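Long-range contact in F5/8 type C domain protein (Bacteroides ovatus, PDB 4ZRX), which is a putative alpha-L-fucosidase that probably hydrolyses alpha-L-fucosyl linkages and carries an F5/8 type C domain likely to bind sugar: residues 497-511 with 573-585. Numbering follows the deposited sequence.
Sequences TLSSFTYAPSKAEVK and AKVNMNEIGVMVI
Glu579 meets Lys511 and Ser506 through one carboxylate oxygen, OE2. Lys511 NZ reaches its syn lone pair in a 2.7 Å salt bridge, and Ser506 N takes the anti one. The lysine chain, extended beyond CG, meets the glutamate from the opposite direction. OE1 accepts from Asn576 N at 2.9 Å and from a water that also joins Tyr503 OH and Lys574 O. These bonds fix the rotation of the carboxylate. A glutamine here would probably leave Lys511 without its counter-charge, and its amide group could not accept at both ends, so Ser506 N or Asn576 N is likely to lose its partner.

Backbone bonds join strands 500-503 and 580-584, which run antiparallel at 159°. Thr502 and Gly581 form a hydrogen-bonded pair, each N 2.9 Å from the O of the other. Ala504 N to Glu579 O continues the pairing at one end. At the other, the chain turns at Ser499, whose N binds Met583 O at 2.8 Å, and Ile585 N binds Thr497 O.

Apolar contacts line the face that carries Leu498, Phe501, Tyr503, Ile580, Val582 and Val584. Leu498 CD2 lies 3.9 Å from Val582 CB and also touches Val584 CG2. The Tyr503 ring swings alongside Glu579, because CG is anti to the backbone N (chi1 169°), and its CE1 comes 4.0 Å from Val575 CG1. Tyr503 OH also accepts from Ala515 N.

The C-terminal strand 580-584 pairs with strand 495-503 in the beta-sandwich of the F5/8 type C domain. Strand 495-503 also pairs with strand 548-552, while Ile580 and Val582 pack on Ile561 of strand 560-566 in the facing sheet.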
# COMPACT_ATOMS: atom_id res chain seq x y z
N THR A 497 -40.33 -13.60 -0.61
CA THR A 497 -40.79 -13.95 0.71
C THR A 497 -39.65 -13.73 1.69
O THR A 497 -38.56 -14.30 1.52
CB THR A 497 -41.28 -15.36 0.74
OG1 THR A 497 -42.29 -15.48 -0.27
CG2 THR A 497 -41.87 -15.71 2.10
N LEU A 498 -39.92 -12.93 2.71
CA LEU A 498 -38.92 -12.54 3.72
C LEU A 498 -39.03 -13.33 5.04
O LEU A 498 -40.13 -13.56 5.52
CB LEU A 498 -39.07 -11.06 4.03
CG LEU A 498 -39.00 -10.06 2.87
CD1 LEU A 498 -39.03 -8.67 3.45
CD2 LEU A 498 -37.78 -10.27 1.97
N SER A 499 -37.89 -13.74 5.61
CA SER A 499 -37.86 -14.25 7.00
C SER A 499 -37.45 -13.18 8.04
O SER A 499 -37.58 -13.38 9.24
CB SER A 499 -36.92 -15.48 7.10
OG SER A 499 -35.62 -15.17 6.61
N SER A 500 -36.91 -12.06 7.58
CA SER A 500 -36.42 -11.03 8.51
C SER A 500 -36.04 -9.80 7.72
O SER A 500 -35.87 -9.88 6.47
CB SER A 500 -35.18 -11.51 9.29
OG SER A 500 -34.03 -11.64 8.44
N PHE A 501 -35.93 -8.66 8.42
CA PHE A 501 -35.17 -7.52 7.96
C PHE A 501 -34.15 -7.20 9.04
O PHE A 501 -34.28 -7.60 10.20
CB PHE A 501 -36.02 -6.28 7.61
CG PHE A 501 -36.35 -5.37 8.78
CD1 PHE A 501 -37.35 -5.69 9.68
CD2 PHE A 501 -35.68 -4.19 8.96
CE1 PHE A 501 -37.68 -4.87 10.73
CE2 PHE A 501 -36.01 -3.35 10.04
CZ PHE A 501 -37.03 -3.72 10.92
N THR A 502 -33.11 -6.50 8.63
CA THR A 502 -32.05 -6.10 9.54
C THR A 502 -31.86 -4.59 9.41
O THR A 502 -31.98 -4.01 8.29
CB THR A 502 -30.79 -6.83 9.16
OG1 THR A 502 -30.99 -8.21 9.46
CG2 THR A 502 -29.56 -6.31 9.91
N TYR A 503 -31.65 -3.95 10.55
CA TYR A 503 -31.24 -2.55 10.54
C TYR A 503 -29.78 -2.55 11.00
O TYR A 503 -29.49 -3.08 12.10
CB TYR A 503 -32.11 -1.75 11.50
CG TYR A 503 -31.57 -0.33 11.74
CD1 TYR A 503 -31.21 0.51 10.67
CD2 TYR A 503 -31.45 0.17 13.03
CE1 TYR A 503 -30.71 1.82 10.90
CE2 TYR A 503 -31.02 1.47 13.28
CZ TYR A 503 -30.66 2.29 12.22
OH TYR A 503 -30.20 3.55 12.52
N ALA A 504 -28.88 -1.97 10.19
CA ALA A 504 -27.43 -1.95 10.46
C ALA A 504 -26.97 -0.52 10.35
O ALA A 504 -26.64 -0.07 9.26
CB ALA A 504 -26.67 -2.82 9.47
N PRO A 505 -26.96 0.23 11.47
CA PRO A 505 -26.41 1.58 11.46
C PRO A 505 -25.06 1.65 10.70
O PRO A 505 -24.19 0.81 10.93
CB PRO A 505 -26.20 1.88 12.95
CG PRO A 505 -27.32 1.14 13.57
CD PRO A 505 -27.47 -0.14 12.79
N SER A 506 -24.95 2.61 9.80
CA SER A 506 -23.75 2.81 8.98
C SER A 506 -22.48 2.82 9.84
O SER A 506 -22.45 3.49 10.89
CB SER A 506 -23.85 4.13 8.23
OG SER A 506 -22.64 4.34 7.51
N LYS A 507 -21.48 2.03 9.42
CA LYS A 507 -20.19 1.88 10.10
C LYS A 507 -20.29 1.33 11.53
O LYS A 507 -19.31 1.38 12.30
CB LYS A 507 -19.44 3.24 10.09
CG LYS A 507 -19.26 3.81 8.64
CD LYS A 507 -18.57 5.20 8.58
CE LYS A 507 -17.26 5.24 9.28
NZ LYS A 507 -16.59 6.58 9.14
N ALA A 508 -21.46 0.77 11.87
CA ALA A 508 -21.72 0.25 13.21
C ALA A 508 -21.34 1.31 14.23
O ALA A 508 -20.57 1.04 15.16
CB ALA A 508 -20.95 -1.07 13.46
N GLU A 509 -21.84 2.53 14.00
CA GLU A 509 -21.53 3.62 14.89
C GLU A 509 -22.80 4.27 15.40
O GLU A 509 -23.79 4.38 14.70
CB GLU A 509 -20.56 4.62 14.25
CG GLU A 509 -21.18 5.57 13.31
CD GLU A 509 -20.16 6.32 12.42
OE1 GLU A 509 -19.01 6.47 12.86
OE2 GLU A 509 -20.53 6.73 11.29
N VAL A 510 -22.77 4.65 16.67
CA VAL A 510 -23.88 5.35 17.29
C VAL A 510 -23.98 6.74 16.68
O VAL A 510 -22.97 7.33 16.29
CB VAL A 510 -23.68 5.42 18.84
CG1 VAL A 510 -24.66 6.39 19.53
CG2 VAL A 510 -23.77 4.01 19.41
N LYS A 511 -25.20 7.26 16.60
CA LYS A 511 -25.45 8.62 16.12
C LYS A 511 -26.79 9.09 16.64
O LYS A 511 -27.70 8.26 16.76
CB LYS A 511 -25.45 8.66 14.58
CG LYS A 511 -26.30 7.56 13.92
CD LYS A 511 -26.13 7.55 12.41
CE LYS A 511 -26.90 6.39 11.78
NZ LYS A 511 -26.75 6.42 10.31
N ALA A 573 -36.16 9.54 12.71
CA ALA A 573 -34.87 8.93 12.37
C ALA A 573 -34.54 9.13 10.91
O ALA A 573 -35.43 9.34 10.09
CB ALA A 573 -34.85 7.43 12.71
N LYS A 574 -33.25 9.07 10.60
CA LYS A 574 -32.79 9.00 9.24
C LYS A 574 -32.14 7.65 9.01
O LYS A 574 -31.13 7.29 9.67
CB LYS A 574 -31.74 10.08 8.95
CG LYS A 574 -32.31 11.50 8.95
CD LYS A 574 -31.21 12.50 8.59
CE LYS A 574 -31.76 13.86 8.21
NZ LYS A 574 -32.39 14.54 9.37
N VAL A 575 -32.66 6.97 8.01
CA VAL A 575 -32.18 5.65 7.64
C VAL A 575 -31.86 5.65 6.15
O VAL A 575 -32.62 6.18 5.37
CB VAL A 575 -33.27 4.59 8.02
CG1 VAL A 575 -32.78 3.17 7.75
CG2 VAL A 575 -33.58 4.71 9.50
N ASN A 576 -30.73 5.07 5.78
CA ASN A 576 -30.29 4.93 4.39
C ASN A 576 -30.64 3.52 3.93
O ASN A 576 -30.63 2.58 4.72
CB ASN A 576 -28.75 5.12 4.29
CG ASN A 576 -28.22 5.30 2.81
OD1 ASN A 576 -27.94 4.32 2.07
ND2 ASN A 576 -28.01 6.56 2.43
N MSE A 577 -30.91 3.37 2.65
CA MSE A 577 -31.13 2.05 2.09
C MSE A 577 -29.99 1.02 2.38
O MSE A 577 -30.24 -0.20 2.51
CB MSE A 577 -31.31 2.21 0.59
CG MSE A 577 -31.94 1.03 -0.03
SE MSE A 577 -32.56 1.48 -1.84
CE MSE A 577 -30.88 1.24 -2.79
N ASN A 578 -28.74 1.49 2.42
CA ASN A 578 -27.58 0.64 2.73
C ASN A 578 -27.54 0.15 4.18
O ASN A 578 -26.75 -0.76 4.48
CB ASN A 578 -26.23 1.34 2.38
CG ASN A 578 -25.86 1.24 0.88
OD1 ASN A 578 -26.31 0.35 0.15
ND2 ASN A 578 -25.00 2.15 0.43
N GLU A 579 -28.39 0.72 5.06
CA GLU A 579 -28.52 0.27 6.45
C GLU A 579 -29.64 -0.77 6.64
O GLU A 579 -29.93 -1.13 7.78
CB GLU A 579 -28.84 1.47 7.35
CG GLU A 579 -27.70 2.54 7.27
CD GLU A 579 -27.98 3.74 8.15
OE1 GLU A 579 -29.03 4.38 7.98
OE2 GLU A 579 -27.14 4.07 9.01
N ILE A 580 -30.34 -1.13 5.56
CA ILE A 580 -31.38 -2.10 5.63
C ILE A 580 -30.92 -3.35 4.92
O ILE A 580 -30.29 -3.27 3.86
CB ILE A 580 -32.65 -1.54 4.96
CG1 ILE A 580 -33.16 -0.31 5.72
CG2 ILE A 580 -33.69 -2.62 4.83
CD1 ILE A 580 -33.58 -0.58 7.14
N GLY A 581 -31.23 -4.52 5.50
CA GLY A 581 -31.08 -5.81 4.82
C GLY A 581 -32.37 -6.60 4.96
O GLY A 581 -33.24 -6.30 5.79
N VAL A 582 -32.49 -7.63 4.13
CA VAL A 582 -33.56 -8.59 4.22
C VAL A 582 -33.01 -10.00 3.94
O VAL A 582 -32.00 -10.15 3.21
CB VAL A 582 -34.72 -8.24 3.22
CG1 VAL A 582 -35.30 -6.85 3.50
CG2 VAL A 582 -34.28 -8.34 1.73
N MSE A 583 -33.73 -11.01 4.45
CA MSE A 583 -33.45 -12.38 4.16
C MSE A 583 -34.63 -12.96 3.44
O MSE A 583 -35.75 -13.00 3.98
CB MSE A 583 -33.14 -13.19 5.41
CG MSE A 583 -31.85 -12.75 6.10
SE MSE A 583 -30.21 -13.11 5.00
CE MSE A 583 -30.24 -15.08 5.09
N VAL A 584 -34.37 -13.32 2.19
CA VAL A 584 -35.32 -14.01 1.32
C VAL A 584 -35.19 -15.52 1.56
O VAL A 584 -34.08 -16.06 1.70
CB VAL A 584 -35.00 -13.67 -0.16
CG1 VAL A 584 -35.82 -14.54 -1.16
CG2 VAL A 584 -35.24 -12.20 -0.41
N ILE A 585 -36.32 -16.21 1.55
CA ILE A 585 -36.35 -17.65 1.76
C ILE A 585 -36.17 -18.33 0.41
O ILE A 585 -37.02 -18.17 -0.45
CB ILE A 585 -37.68 -18.06 2.42
CG1 ILE A 585 -37.79 -17.33 3.77
CG2 ILE A 585 -37.78 -19.60 2.58
CD1 ILE A 585 -39.09 -17.52 4.50
O HOH W 1 -29.76 5.10 10.40
O HOH W 2 -24.89 -0.49 7.20